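Local coordinates for conjugal transfer protein-like C-terminal domain-containing protein (Enterococcus faecalis, PDB 4EC6) that probably serves as a VirB8-like membrane component of the type IV secretion machinery that moves a conjugative plasmid between Gram-positive cells, at residues A[56-61]-A[119-124]; A[69-74]-A[99-104]; A[93-98]-A[150-155]; A[111-116]-A[137-142]; A[133-138]-A[154-159]. All blocks are in the same frame, centred on the assembly; numbering follows the deposited sequence.

Interaction 1: A[56-61]-A[119-124]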
# COMPACT_ATOMS: atom_id res chain seq x y z
N LYS A 56 1.56 -8.39 -8.12
CA LYS A 56 2.91 -8.85 -8.13
C LYS A 56 3.84 -7.89 -8.82
O LYS A 56 4.91 -7.66 -8.28
CB LYS A 56 3.03 -10.25 -8.71
CG LYS A 56 2.23 -11.31 -7.96
CD LYS A 56 2.77 -12.69 -8.32
CE LYS A 56 2.00 -13.80 -7.60
NZ LYS A 56 0.93 -14.24 -8.54
N ILE A 57 3.46 -7.27 -9.94
CA ILE A 57 4.37 -6.29 -10.58
C ILE A 57 4.58 -5.12 -9.65
O ILE A 57 5.70 -4.62 -9.46
CB ILE A 57 3.87 -5.63 -11.88
CG1 ILE A 57 2.81 -6.41 -12.63
CG2 ILE A 57 5.04 -5.47 -12.84
CD1 ILE A 57 3.36 -7.27 -13.77
N ASP A 58 3.47 -4.66 -9.06
CA ASP A 58 3.47 -3.56 -8.12
C ASP A 58 4.47 -3.78 -6.99
O ASP A 58 5.34 -2.95 -6.76
CB ASP A 58 2.04 -3.44 -7.62
CG ASP A 58 1.85 -2.53 -6.42
OD1 ASP A 58 2.81 -2.01 -5.79
OD2 ASP A 58 0.65 -2.36 -6.11
N THR A 59 4.37 -4.92 -6.30
CA THR A 59 5.26 -5.27 -5.21
C THR A 59 6.70 -5.38 -5.67
O THR A 59 7.62 -4.84 -5.03
CB THR A 59 4.81 -6.59 -4.58
OG1 THR A 59 3.58 -6.37 -3.90
CG2 THR A 59 5.78 -7.10 -3.56
N PHE A 60 6.91 -6.07 -6.78
CA PHE A 60 8.26 -6.13 -7.34
C PHE A 60 8.83 -4.71 -7.53
O PHE A 60 9.97 -4.41 -7.12
CB PHE A 60 8.25 -6.89 -8.66
CG PHE A 60 9.55 -6.88 -9.37
CD1 PHE A 60 10.59 -7.73 -8.99
CD2 PHE A 60 9.77 -6.02 -10.40
CE1 PHE A 60 11.81 -7.70 -9.64
CE2 PHE A 60 10.99 -6.00 -11.06
CZ PHE A 60 12.01 -6.84 -10.69
N GLY A 61 8.04 -3.84 -8.14
CA GLY A 61 8.52 -2.50 -8.39
C GLY A 61 8.88 -1.80 -7.10
O GLY A 61 9.85 -1.01 -7.04
N VAL A 119 5.41 0.38 -15.81
CA VAL A 119 4.77 0.66 -14.51
C VAL A 119 5.04 2.08 -14.06
O VAL A 119 6.09 2.64 -14.32
CB VAL A 119 5.17 -0.37 -13.40
CG1 VAL A 119 5.02 -1.78 -13.90
CG2 VAL A 119 6.60 -0.21 -12.94
N GLU A 120 4.11 2.68 -13.36
CA GLU A 120 4.35 4.00 -12.76
C GLU A 120 4.10 4.01 -11.29
O GLU A 120 3.21 3.29 -10.81
CB GLU A 120 3.44 5.04 -13.38
CG GLU A 120 3.50 5.04 -14.90
CD GLU A 120 2.58 6.07 -15.51
OE1 GLU A 120 1.79 6.68 -14.80
OE2 GLU A 120 2.64 6.27 -16.73
N TYR A 121 4.87 4.83 -10.57
CA TYR A 121 4.63 5.12 -9.16
C TYR A 121 4.64 6.62 -8.90
O TYR A 121 5.37 7.38 -9.55
CB TYR A 121 5.66 4.44 -8.28
CG TYR A 121 5.74 2.93 -8.42
CD1 TYR A 121 5.29 2.10 -7.39
CD2 TYR A 121 6.26 2.34 -9.56
CE1 TYR A 121 5.33 0.72 -7.50
CE2 TYR A 121 6.33 0.95 -9.68
CZ TYR A 121 5.85 0.16 -8.64
OH TYR A 121 5.90 -1.20 -8.76
N LEU A 122 3.86 7.05 -7.91
CA LEU A 122 3.99 8.42 -7.39
C LEU A 122 4.85 8.38 -6.15
O LEU A 122 4.63 7.56 -5.29
CB LEU A 122 2.63 9.00 -7.02
CG LEU A 122 1.75 9.28 -8.21
CD1 LEU A 122 0.76 10.34 -7.75
CD2 LEU A 122 2.53 9.77 -9.45
N LEU A 123 5.82 9.29 -6.05
CA LEU A 123 6.74 9.30 -4.94
C LEU A 123 6.74 10.65 -4.25
O LEU A 123 6.51 11.70 -4.87
CB LEU A 123 8.15 9.02 -5.46
CG LEU A 123 8.40 7.91 -6.47
CD1 LEU A 123 9.84 7.90 -6.97
CD2 LEU A 123 8.11 6.57 -5.81
N ASN A 124 6.98 10.64 -2.96
CA ASN A 124 7.41 11.86 -2.30
C ASN A 124 8.90 11.64 -2.13
O ASN A 124 9.31 10.72 -1.38
CB ASN A 124 6.77 12.04 -0.93
CG ASN A 124 5.27 12.38 -0.99
OD1 ASN A 124 4.79 13.07 -1.91
ND2 ASN A 124 4.52 11.92 0.04
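Y121 reaches from strand 117-126 to helix 54-68 and sets its phenol against the backbone of D58 and G61, a helix-on-sheet contact within the NTF2-like fold that relates this domain to VirB8. The axes of helix 56-61 and strand 119-124 approach to 9.6 Å, and a tyrosine is long enough to span that gap while keeping its ring in the buried layer. With CG anti to the carbonyl carbon (chi1 -58°), the ring runs out to the helix, and the hydroxyl donates to D58 O. That oxygen lies at the ring edge, in its plane. The hydroxyl approaches D58 O from the side, at a C=O...donor angle of 116°. The bond satisfies a buried hydroxyl with a main-chain acceptor. G61 suits the next turn of the helix because, having no side chain, it lets Y121 OH come to 2.9 Å from its CA. The D58 carboxylate is turned steeply against the ring, the two planes 74° apart, and its OD1 is held by a salt bridge to R62. Beside the tyrosine, the branched side chains of I57 and V119 cross obliquely and fill the apolar layer. Y107 meets the Y121 ring edge-to-face, while T59, further round the helix, bonds to Y107 O of a second subunit. Between I57 and V119 the touching atoms are two methyls, I57 CG2 and V119 CG1, 3.8 Å apart.

Interaction 2: A[69-74]-A[99-104]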
# COMPACT_ATOMS: atom_id res chain seq x y z
N PHE A 69 16.55 3.70 -4.97
CA PHE A 69 16.65 4.97 -4.24
C PHE A 69 17.61 4.91 -3.04
O PHE A 69 17.67 5.85 -2.25
CB PHE A 69 15.27 5.53 -3.84
CG PHE A 69 14.61 6.32 -4.93
CD1 PHE A 69 14.79 7.71 -5.02
CD2 PHE A 69 13.84 5.68 -5.88
CE1 PHE A 69 14.19 8.43 -6.04
CE2 PHE A 69 13.26 6.39 -6.91
CZ PHE A 69 13.45 7.76 -7.00
N SER A 70 18.36 3.83 -2.91
CA SER A 70 19.33 3.71 -1.87
C SER A 70 20.33 4.86 -1.98
O SER A 70 20.67 5.36 -3.08
CB SER A 70 20.07 2.40 -2.00
OG SER A 70 21.36 2.51 -1.40
N GLN A 71 20.82 5.29 -0.84
CA GLN A 71 21.79 6.36 -0.88
C GLN A 71 23.26 5.99 -0.80
O GLN A 71 24.08 6.88 -0.87
CB GLN A 71 21.41 7.43 0.10
CG GLN A 71 20.29 8.23 -0.48
CD GLN A 71 19.99 9.41 0.36
OE1 GLN A 71 18.97 9.44 1.04
NE2 GLN A 71 20.89 10.39 0.36
N GLU A 72 23.56 4.68 -0.75
CA GLU A 72 24.90 4.12 -0.93
C GLU A 72 25.84 4.89 -1.88
O GLU A 72 25.65 4.97 -3.10
CB GLU A 72 24.81 2.66 -1.32
CG GLU A 72 26.14 1.99 -1.54
CD GLU A 72 27.10 2.14 -0.36
OE1 GLU A 72 26.84 1.54 0.69
OE2 GLU A 72 28.12 2.86 -0.48
N LYS A 73 26.88 5.46 -1.30
CA LYS A 73 27.69 6.39 -2.03
C LYS A 73 28.78 5.67 -2.85
O LYS A 73 29.27 6.22 -3.83
CB LYS A 73 28.25 7.42 -1.03
CG LYS A 73 29.15 8.49 -1.60
CD LYS A 73 28.40 9.67 -2.18
CE LYS A 73 29.34 10.32 -3.22
NZ LYS A 73 29.06 11.74 -3.57
N ASN A 74 29.13 4.45 -2.46
CA ASN A 74 30.00 3.59 -3.25
C ASN A 74 29.26 3.05 -4.49
O ASN A 74 28.40 2.19 -4.37
CB ASN A 74 30.48 2.41 -2.39
CG ASN A 74 31.52 1.55 -3.12
OD1 ASN A 74 31.17 0.67 -3.94
ND2 ASN A 74 32.80 1.80 -2.83
N GLY A 99 21.04 10.70 -4.58
CA GLY A 99 21.01 11.73 -3.53
C GLY A 99 19.62 12.21 -3.09
O GLY A 99 19.46 13.34 -2.62
N LYS A 100 18.62 11.34 -3.26
CA LYS A 100 17.21 11.65 -3.00
C LYS A 100 16.68 10.63 -2.02
O LYS A 100 17.02 9.49 -2.10
CB LYS A 100 16.46 11.61 -4.30
CG LYS A 100 17.02 12.64 -5.27
CD LYS A 100 16.53 12.48 -6.68
CE LYS A 100 15.66 13.65 -7.10
NZ LYS A 100 15.81 13.85 -8.56
N THR A 101 15.88 11.08 -1.07
CA THR A 101 15.34 10.26 -0.02
C THR A 101 13.87 9.93 -0.28
O THR A 101 13.03 10.79 -0.57
CB THR A 101 15.44 11.00 1.30
OG1 THR A 101 16.81 11.39 1.50
CG2 THR A 101 14.93 10.14 2.45
N LEU A 102 13.53 8.68 -0.15
CA LEU A 102 12.27 8.22 -0.62
C LEU A 102 11.36 8.24 0.60
O LEU A 102 11.61 7.50 1.54
CB LEU A 102 12.46 6.82 -1.18
CG LEU A 102 11.38 6.18 -2.01
CD1 LEU A 102 11.14 6.94 -3.31
CD2 LEU A 102 11.84 4.75 -2.27
N LYS A 103 10.35 9.11 0.60
CA LYS A 103 9.46 9.24 1.78
C LYS A 103 8.22 8.38 1.66
O LYS A 103 7.66 7.99 2.68
CB LYS A 103 9.00 10.67 2.03
CG LYS A 103 10.09 11.73 2.10
CD LYS A 103 11.17 11.43 3.14
CE LYS A 103 10.62 11.49 4.55
NZ LYS A 103 11.32 10.45 5.37
N SER A 104 7.76 8.15 0.44
CA SER A 104 6.59 7.33 0.21
C SER A 104 6.48 6.87 -1.24
O SER A 104 6.97 7.54 -2.18
CB SER A 104 5.30 8.03 0.65
OG SER A 104 4.78 8.80 -0.38
O HOH W 1 18.70 8.52 -3.94
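G99 passes beside the amide of Q71, its C atom 4.1 Å from Q71 NE2; its positive phi (68°) is one that glycine adopts readily. At K100 the main chain does the work: K100 N donates to a water at 2.9 Å, which gives a weak bond back to F69 O, while the aliphatic CB lies near F69 CE1 and the ammonium end leads away. T101 comes next, and its hydroxyl donates to Q71 OE1 at 2.9 Å, tilted 31° from the plane of that amide carbonyl, a polar link suited to the surface. L102 then turns inward. Its CG stands anti to the backbone N (chi1 -167°), which carries CD1 over the centre of the F69 ring, 3.9 Å from the centroid, in a CH-pi contact; CD2 rests on F69 CB. The F69 ring, just after helix 54-68, also packs on L123, I136 and L155, so the chain between helices 54-68 and 75-82 is laid against the start of strand 101-112, outermost in the sheet of this chain, and the three strands beyond it.

Interaction 3: A[93-98]-A[150-155]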
# COMPACT_ATOMS: atom_id res chain seq x y z
N SER A 93 26.19 0.20 -15.59
CA SER A 93 27.57 0.62 -15.20
C SER A 93 27.71 2.10 -14.75
O SER A 93 28.56 2.42 -13.93
CB SER A 93 28.54 0.34 -16.35
OG SER A 93 28.22 1.20 -17.45
N ASP A 94 26.87 2.99 -15.28
CA ASP A 94 26.87 4.41 -14.85
C ASP A 94 25.78 4.87 -13.82
O ASP A 94 25.69 6.04 -13.52
CB ASP A 94 26.92 5.37 -16.07
CG ASP A 94 28.16 5.11 -16.97
OD1 ASP A 94 28.01 5.03 -18.22
OD2 ASP A 94 29.30 4.94 -16.45
N TRP A 95 24.97 3.96 -13.27
CA TRP A 95 23.95 4.38 -12.32
C TRP A 95 24.63 4.69 -11.04
O TRP A 95 25.40 3.88 -10.58
CB TRP A 95 22.93 3.27 -12.11
CG TRP A 95 22.06 2.96 -13.32
CD1 TRP A 95 22.26 3.36 -14.64
CD2 TRP A 95 20.87 2.13 -13.37
NE1 TRP A 95 21.28 2.88 -15.43
CE2 TRP A 95 20.43 2.14 -14.74
CE3 TRP A 95 20.14 1.41 -12.43
CZ2 TRP A 95 19.31 1.44 -15.15
CZ3 TRP A 95 19.01 0.72 -12.86
CH2 TRP A 95 18.61 0.73 -14.18
N LYS A 96 24.36 5.84 -10.46
CA LYS A 96 24.84 6.17 -9.11
C LYS A 96 23.67 6.49 -8.19
O LYS A 96 22.55 6.76 -8.65
CB LYS A 96 25.78 7.38 -9.16
CG LYS A 96 27.08 7.16 -9.90
CD LYS A 96 27.61 8.48 -10.44
CE LYS A 96 28.46 8.26 -11.70
NZ LYS A 96 28.65 9.48 -12.56
N ALA A 97 23.95 6.50 -6.89
CA ALA A 97 22.97 6.94 -5.90
C ALA A 97 22.52 8.30 -6.37
O ALA A 97 23.32 9.08 -6.87
CB ALA A 97 23.60 7.03 -4.52
N LEU A 98 21.22 8.58 -6.28
CA LEU A 98 20.68 9.80 -6.84
C LEU A 98 20.65 10.95 -5.83
O LEU A 98 20.27 12.04 -6.20
CB LEU A 98 19.26 9.55 -7.37
CG LEU A 98 19.03 8.50 -8.44
CD1 LEU A 98 17.55 8.34 -8.70
CD2 LEU A 98 19.70 8.94 -9.73
N THR A 150 13.65 -3.50 -17.21
CA THR A 150 14.29 -3.51 -18.50
C THR A 150 14.54 -2.14 -19.12
O THR A 150 14.96 -2.05 -20.26
CB THR A 150 13.45 -4.33 -19.51
OG1 THR A 150 12.13 -3.78 -19.62
CG2 THR A 150 13.34 -5.76 -19.11
N THR A 151 14.23 -1.05 -18.43
CA THR A 151 14.65 0.28 -18.91
C THR A 151 15.20 1.05 -17.71
O THR A 151 14.98 0.67 -16.57
CB THR A 151 13.50 1.09 -19.48
OG1 THR A 151 12.47 1.16 -18.49
CG2 THR A 151 12.96 0.46 -20.72
N GLN A 152 15.92 2.13 -17.96
CA GLN A 152 16.37 2.93 -16.84
C GLN A 152 15.16 3.78 -16.39
O GLN A 152 14.50 4.32 -17.23
CB GLN A 152 17.53 3.81 -17.27
CG GLN A 152 17.90 4.73 -16.12
CD GLN A 152 19.06 5.59 -16.42
OE1 GLN A 152 19.19 6.08 -17.53
NE2 GLN A 152 19.93 5.79 -15.43
N PRO A 153 14.84 3.85 -15.08
CA PRO A 153 13.63 4.57 -14.66
C PRO A 153 13.66 6.05 -15.05
O PRO A 153 14.71 6.67 -14.94
CB PRO A 153 13.66 4.41 -13.14
CG PRO A 153 14.40 3.16 -12.90
CD PRO A 153 15.48 3.16 -13.94
N LYS A 154 12.55 6.59 -15.55
CA LYS A 154 12.37 8.06 -15.74
C LYS A 154 11.64 8.70 -14.56
O LYS A 154 10.56 8.29 -14.13
CB LYS A 154 11.58 8.44 -17.02
CG LYS A 154 12.11 7.91 -18.36
CD LYS A 154 13.61 7.60 -18.25
CE LYS A 154 14.31 7.37 -19.59
NZ LYS A 154 15.77 7.62 -19.35
N LEU A 155 12.26 9.73 -14.04
CA LEU A 155 11.73 10.46 -12.93
C LEU A 155 11.24 11.79 -13.48
O LEU A 155 11.96 12.42 -14.20
CB LEU A 155 12.87 10.66 -11.96
CG LEU A 155 12.70 10.73 -10.48
CD1 LEU A 155 11.61 9.75 -10.02
CD2 LEU A 155 14.08 10.40 -9.93
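Q152 NE2 lies over one face of the W95 indole, close to four of its five-membered-ring atoms and nearest to NE1 at 3.2 Å. Both nitrogens are donors, so this is no hydrogen bond; the flat amide simply lies along the flat ring, their planes only 7° apart. The two side chains run antiparallel to one another. Q152 manages this with CG anti to its backbone N (chi1 175°) and an extended chain beyond, so that CB and CG lie against CZ2 and CE2, on the side of the benzene ring next to the pyrrole, with CB 3.6 Å from W95 CZ2, before the amide reaches the pyrrole half. Glutamine suits the place, having methylenes for the ring and a flat amide that can lie along it, at an exposed position. Further in, the P153 side chain runs at about a right angle to that of W95, its CD 4.0 Å from W95 CH2. L98 adds a smaller apolar touch, CD1 to L155 CD2 at 4.2 Å. Around the indole stand Y78 and L82 of helix 75-82 together with V86 and V90, while P153 is backed by F64 and Y68 of helix 54-68. Q79 NE2 holds W95 O, fixing the backbone from which the ring projects. Loop 93-98 is thus joined to the irregular part of strand 147-157 by dispersion and shape rather than by directed polar bonds, and the indole with the amide laid along it, and the CD of P153 beside them, probably supply most of its cohesion.

Interaction 4: A[111-116]-A[137-142]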
# COMPACT_ATOMS: atom_id res chain seq x y z
N GLU A 111 0.78 -0.45 -17.94
CA GLU A 111 0.40 -0.28 -19.30
C GLU A 111 1.16 -1.40 -19.97
O GLU A 111 2.40 -1.50 -19.87
CB GLU A 111 0.89 1.08 -19.77
CG GLU A 111 0.22 1.64 -21.00
CD GLU A 111 -1.27 1.86 -20.79
OE1 GLU A 111 -1.63 2.89 -20.15
OE2 GLU A 111 -2.07 1.00 -21.25
N GLN A 112 0.42 -2.28 -20.64
CA GLN A 112 1.06 -3.38 -21.32
C GLN A 112 1.99 -2.90 -22.45
O GLN A 112 1.67 -1.96 -23.17
CB GLN A 112 0.03 -4.37 -21.79
CG GLN A 112 0.65 -5.71 -22.06
CD GLN A 112 -0.30 -6.70 -22.72
OE1 GLN A 112 -1.07 -6.36 -23.64
NE2 GLN A 112 -0.19 -7.96 -22.29
N THR A 113 3.17 -3.52 -22.56
CA THR A 113 4.09 -3.32 -23.66
C THR A 113 4.23 -4.65 -24.41
O THR A 113 3.63 -5.68 -24.02
CB THR A 113 5.51 -2.95 -23.18
OG1 THR A 113 5.99 -4.00 -22.31
CG2 THR A 113 5.50 -1.66 -22.43
N LYS A 114 5.05 -4.64 -25.46
CA LYS A 114 5.23 -5.82 -26.29
C LYS A 114 5.68 -7.04 -25.51
O LYS A 114 5.14 -8.12 -25.72
CB LYS A 114 6.08 -5.51 -27.53
CG LYS A 114 5.19 -4.92 -28.63
CD LYS A 114 5.86 -3.95 -29.59
CE LYS A 114 4.80 -3.23 -30.42
NZ LYS A 114 5.35 -2.07 -31.17
N LYS A 115 6.60 -6.88 -24.55
CA LYS A 115 7.04 -8.04 -23.77
C LYS A 115 6.86 -7.91 -22.27
O LYS A 115 7.21 -8.81 -21.49
CB LYS A 115 8.47 -8.49 -24.16
CG LYS A 115 9.14 -7.57 -25.17
CD LYS A 115 9.38 -6.21 -24.52
CE LYS A 115 8.93 -5.04 -25.38
NZ LYS A 115 8.48 -3.95 -24.47
N GLY A 116 6.28 -6.79 -21.84
CA GLY A 116 6.04 -6.64 -20.44
C GLY A 116 5.04 -5.58 -20.10
O GLY A 116 3.92 -5.52 -20.66
N THR A 137 8.63 6.10 -13.87
CA THR A 137 8.20 5.16 -14.90
C THR A 137 9.41 4.27 -15.28
O THR A 137 10.54 4.72 -15.37
CB THR A 137 7.74 5.98 -16.11
OG1 THR A 137 6.92 7.03 -15.64
CG2 THR A 137 6.91 5.16 -17.09
N PHE A 138 9.16 2.98 -15.45
CA PHE A 138 10.15 2.06 -15.95
C PHE A 138 9.44 0.80 -16.47
O PHE A 138 8.30 0.53 -16.12
CB PHE A 138 11.19 1.75 -14.90
CG PHE A 138 10.66 1.14 -13.64
CD1 PHE A 138 10.60 -0.25 -13.48
CD2 PHE A 138 10.29 1.95 -12.55
CE1 PHE A 138 10.14 -0.82 -12.30
CE2 PHE A 138 9.84 1.36 -11.35
CZ PHE A 138 9.76 -0.01 -11.22
N GLU A 139 10.10 0.04 -17.32
CA GLU A 139 9.47 -1.22 -17.77
C GLU A 139 9.97 -2.47 -17.06
O GLU A 139 11.03 -2.47 -16.47
CB GLU A 139 9.56 -1.34 -19.28
CG GLU A 139 8.99 -0.10 -19.87
CD GLU A 139 9.16 -0.04 -21.36
OE1 GLU A 139 9.39 -1.12 -21.99
OE2 GLU A 139 9.08 1.11 -21.89
N VAL A 140 9.20 -3.53 -17.15
CA VAL A 140 9.38 -4.73 -16.32
C VAL A 140 8.95 -5.89 -17.19
O VAL A 140 8.03 -5.74 -17.95
CB VAL A 140 8.46 -4.62 -15.10
CG1 VAL A 140 8.16 -5.96 -14.47
CG2 VAL A 140 9.14 -3.73 -14.09
N GLU A 141 9.66 -7.01 -17.15
CA GLU A 141 9.33 -8.18 -17.96
C GLU A 141 9.33 -9.41 -17.08
O GLU A 141 10.08 -9.48 -16.10
CB GLU A 141 10.26 -8.34 -19.15
CG GLU A 141 10.05 -7.29 -20.23
CD GLU A 141 11.16 -7.31 -21.29
OE1 GLU A 141 11.87 -8.35 -21.42
OE2 GLU A 141 11.35 -6.27 -21.98
N PRO A 142 8.43 -10.35 -17.37
CA PRO A 142 8.41 -11.50 -16.48
C PRO A 142 9.56 -12.41 -16.86
O PRO A 142 10.06 -12.33 -17.97
CB PRO A 142 7.07 -12.17 -16.78
CG PRO A 142 6.73 -11.75 -18.19
CD PRO A 142 7.28 -10.34 -18.30
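Four torsions bring K115 alongside E141 and its NZ toward E139: chi1 is almost eclipsed at 4°, and bends at chi2, chi3 and chi4 follow. E139, by contrast, runs out extended beyond CG, which itself lies anti to the carbonyl carbon, and so offers its carboxylate to the turn. The resulting salt bridge, K115 NZ to E139 OE1, is long at 3.9 Å. E141, also extended, passes K115 at a slant, and its OE2 meets the methylene CD at 3.2 Å rather than the ammonium, whose NZ is 4.5 Å away. T113 lays its methyl CG2 beside E139 OE1, and the backbone bond from T113 N to G116 O, 2.9 Å, closes the turn between strands 101-112 and 117-126. That hairpin turn thereby leans over the end of strand 131-142, which lies next to 117-126 and next but one to 101-112. Glycine suits position 116, where the backbone is unusual (phi -163°, psi -133°) and CA itself comes 3.3 Å from V140 O in a CA-H...O contact. K115 O lies 3.5 Å from P142 CD, on the far side of E141 along the strand. A flexible lysine facing two acidic residues at a partly exposed margin implies a loose electrostatic attraction, probably softened by solvent, while the close fit comes from the main chain of G116 against V140.

Interaction 5: A[133-138]-A[154-159]; sequences MQKITF and KLTDFS
The F158 ring has the selenium of M133 at its edge and in its plane, 5.3 Å from the centroid, a Met-aromatic contact at the open end of the beta hairpin formed by strands 131-142 and 147-157. M133, present as selenomethionine, runs alongside F158, and its CE touches F158 CD2 at 3.6 Å. K135 NZ approaches the same ring obliquely, and F160 meets it edge-to-face. Two further flat groups, the Q134 amide and the D157 carboxylate, are turned 67° apart; D157 OD1 has a salt-bridge partner in K132. Further along the hairpin the strands run antiparallel at 152°, with K135-T156 and T137-K154 as hydrogen-bonded pairs; the first is joined by K135 N to T156 O, 2.9 Å, and T156 N to K135 O, 2.8 Å, the second likewise. On the face carrying I136 and L155, these branched side chains cross at the intervening non-hydrogen-bonded pair, I136 CB 3.7 Å from L155 CD1, and both also pack on F69. The opposite face carries K135, T137, K154 and T156, polar residues suited to solvent, and here a water sits in the hairpin. It bonds T137 OG1 and T156 OG1, donates to K154 O at 2.8 Å, and gives a weaker bond to K135 O.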
# COMPACT_ATOMS: atom_id res chain seq x y z
N MSE A 133 6.46 16.00 -4.93
CA MSE A 133 5.83 14.90 -5.62
C MSE A 133 6.53 14.58 -6.93
O MSE A 133 6.72 15.45 -7.76
CB MSE A 133 4.42 15.36 -5.96
CG MSE A 133 3.46 14.68 -5.01
SE MSE A 133 1.59 14.85 -5.70
CE MSE A 133 1.37 12.93 -6.02
N GLN A 134 6.90 13.33 -7.12
CA GLN A 134 7.41 12.91 -8.42
C GLN A 134 6.71 11.66 -8.92
O GLN A 134 6.11 10.91 -8.15
CB GLN A 134 8.95 12.72 -8.39
CG GLN A 134 9.69 14.04 -8.22
CD GLN A 134 11.07 14.05 -8.83
OE1 GLN A 134 12.07 13.63 -8.20
NE2 GLN A 134 11.17 14.58 -10.03
N LYS A 135 6.73 11.47 -10.23
CA LYS A 135 6.38 10.21 -10.85
C LYS A 135 7.63 9.50 -11.42
O LYS A 135 8.56 10.14 -11.91
CB LYS A 135 5.34 10.43 -11.93
CG LYS A 135 5.22 9.25 -12.84
CD LYS A 135 3.80 9.14 -13.31
CE LYS A 135 3.55 9.97 -14.55
NZ LYS A 135 2.06 10.02 -14.73
N ILE A 136 7.65 8.19 -11.27
CA ILE A 136 8.69 7.36 -11.81
C ILE A 136 8.05 6.26 -12.68
O ILE A 136 7.08 5.63 -12.28
CB ILE A 136 9.57 6.77 -10.70
CG1 ILE A 136 10.85 6.27 -11.32
CG2 ILE A 136 8.85 5.69 -9.89
CD1 ILE A 136 11.90 5.93 -10.30
N THR A 137 8.63 6.10 -13.87
CA THR A 137 8.20 5.16 -14.90
C THR A 137 9.41 4.27 -15.28
O THR A 137 10.54 4.72 -15.37
CB THR A 137 7.74 5.98 -16.11
OG1 THR A 137 6.92 7.03 -15.64
CG2 THR A 137 6.91 5.16 -17.09
N PHE A 138 9.16 2.98 -15.45
CA PHE A 138 10.15 2.06 -15.95
C PHE A 138 9.44 0.80 -16.47
O PHE A 138 8.30 0.53 -16.12
CB PHE A 138 11.19 1.75 -14.90
CG PHE A 138 10.66 1.14 -13.64
CD1 PHE A 138 10.60 -0.25 -13.48
CD2 PHE A 138 10.29 1.95 -12.55
CE1 PHE A 138 10.14 -0.82 -12.30
CE2 PHE A 138 9.84 1.36 -11.35
CZ PHE A 138 9.76 -0.01 -11.22
N LYS A 154 12.55 6.59 -15.55
CA LYS A 154 12.37 8.06 -15.74
C LYS A 154 11.64 8.70 -14.56
O LYS A 154 10.56 8.29 -14.13
CB LYS A 154 11.58 8.44 -17.02
CG LYS A 154 12.11 7.91 -18.36
CD LYS A 154 13.61 7.60 -18.25
CE LYS A 154 14.31 7.37 -19.59
NZ LYS A 154 15.77 7.62 -19.35
N LEU A 155 12.26 9.73 -14.04
CA LEU A 155 11.73 10.46 -12.93
C LEU A 155 11.24 11.79 -13.48
O LEU A 155 11.96 12.42 -14.20
CB LEU A 155 12.87 10.66 -11.96
CG LEU A 155 12.70 10.73 -10.48
CD1 LEU A 155 11.61 9.75 -10.02
CD2 LEU A 155 14.08 10.40 -9.93
N THR A 156 10.01 12.23 -13.19
CA THR A 156 9.52 13.49 -13.72
C THR A 156 8.68 14.17 -12.68
O THR A 156 8.12 13.50 -11.83
CB THR A 156 8.63 13.29 -14.96
OG1 THR A 156 7.58 12.37 -14.64
CG2 THR A 156 9.41 12.75 -16.15
N ASP A 157 8.57 15.49 -12.76
CA ASP A 157 7.73 16.25 -11.82
C ASP A 157 6.26 15.93 -12.07
O ASP A 157 5.90 15.57 -13.16
CB ASP A 157 7.97 17.74 -12.01
CG ASP A 157 9.28 18.23 -11.38
OD1 ASP A 157 10.09 17.42 -10.83
OD2 ASP A 157 9.49 19.46 -11.45
N PHE A 158 5.43 16.02 -11.05
CA PHE A 158 4.08 15.57 -11.16
C PHE A 158 3.17 16.41 -10.30
O PHE A 158 3.56 16.87 -9.23
CB PHE A 158 3.96 14.07 -10.73
CG PHE A 158 2.52 13.58 -10.69
CD1 PHE A 158 1.91 13.02 -11.84
CD2 PHE A 158 1.75 13.73 -9.53
CE1 PHE A 158 0.57 12.61 -11.80
CE2 PHE A 158 0.42 13.30 -9.50
CZ PHE A 158 -0.17 12.73 -10.65
N SER A 159 1.92 16.55 -10.73
CA SER A 159 0.86 16.98 -9.82
C SER A 159 -0.48 16.53 -10.40
O SER A 159 -0.55 16.11 -11.55
CB SER A 159 0.87 18.48 -9.60
OG SER A 159 0.51 19.11 -10.82
O HOH W 2 8.07 9.38 -14.69

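In the fold
All five contacts belong to one NTF2-like domain, the C-terminal part of a membrane protein, and all reach its antiparallel sheet, whose strands follow chain order. Interaction 1 sets helix 54-68 on strand 117-126; interaction 2 falls within its span and involves the chain just after that helix. Interactions 4 and 5 use strand 131-142 and share T137 and F138, with centres about 17 Å apart, whereas interactions 3 and 5 share K154 and L155. Interactions 2 and 4 lie about 24 Å apart, centre to centre, on opposite sides of the chain's centre. F69, L123 and L155 join interactions 1, 2, 3 and 5 in one core, while helix 54-68 also meets a second subunit of the three-chain assembly.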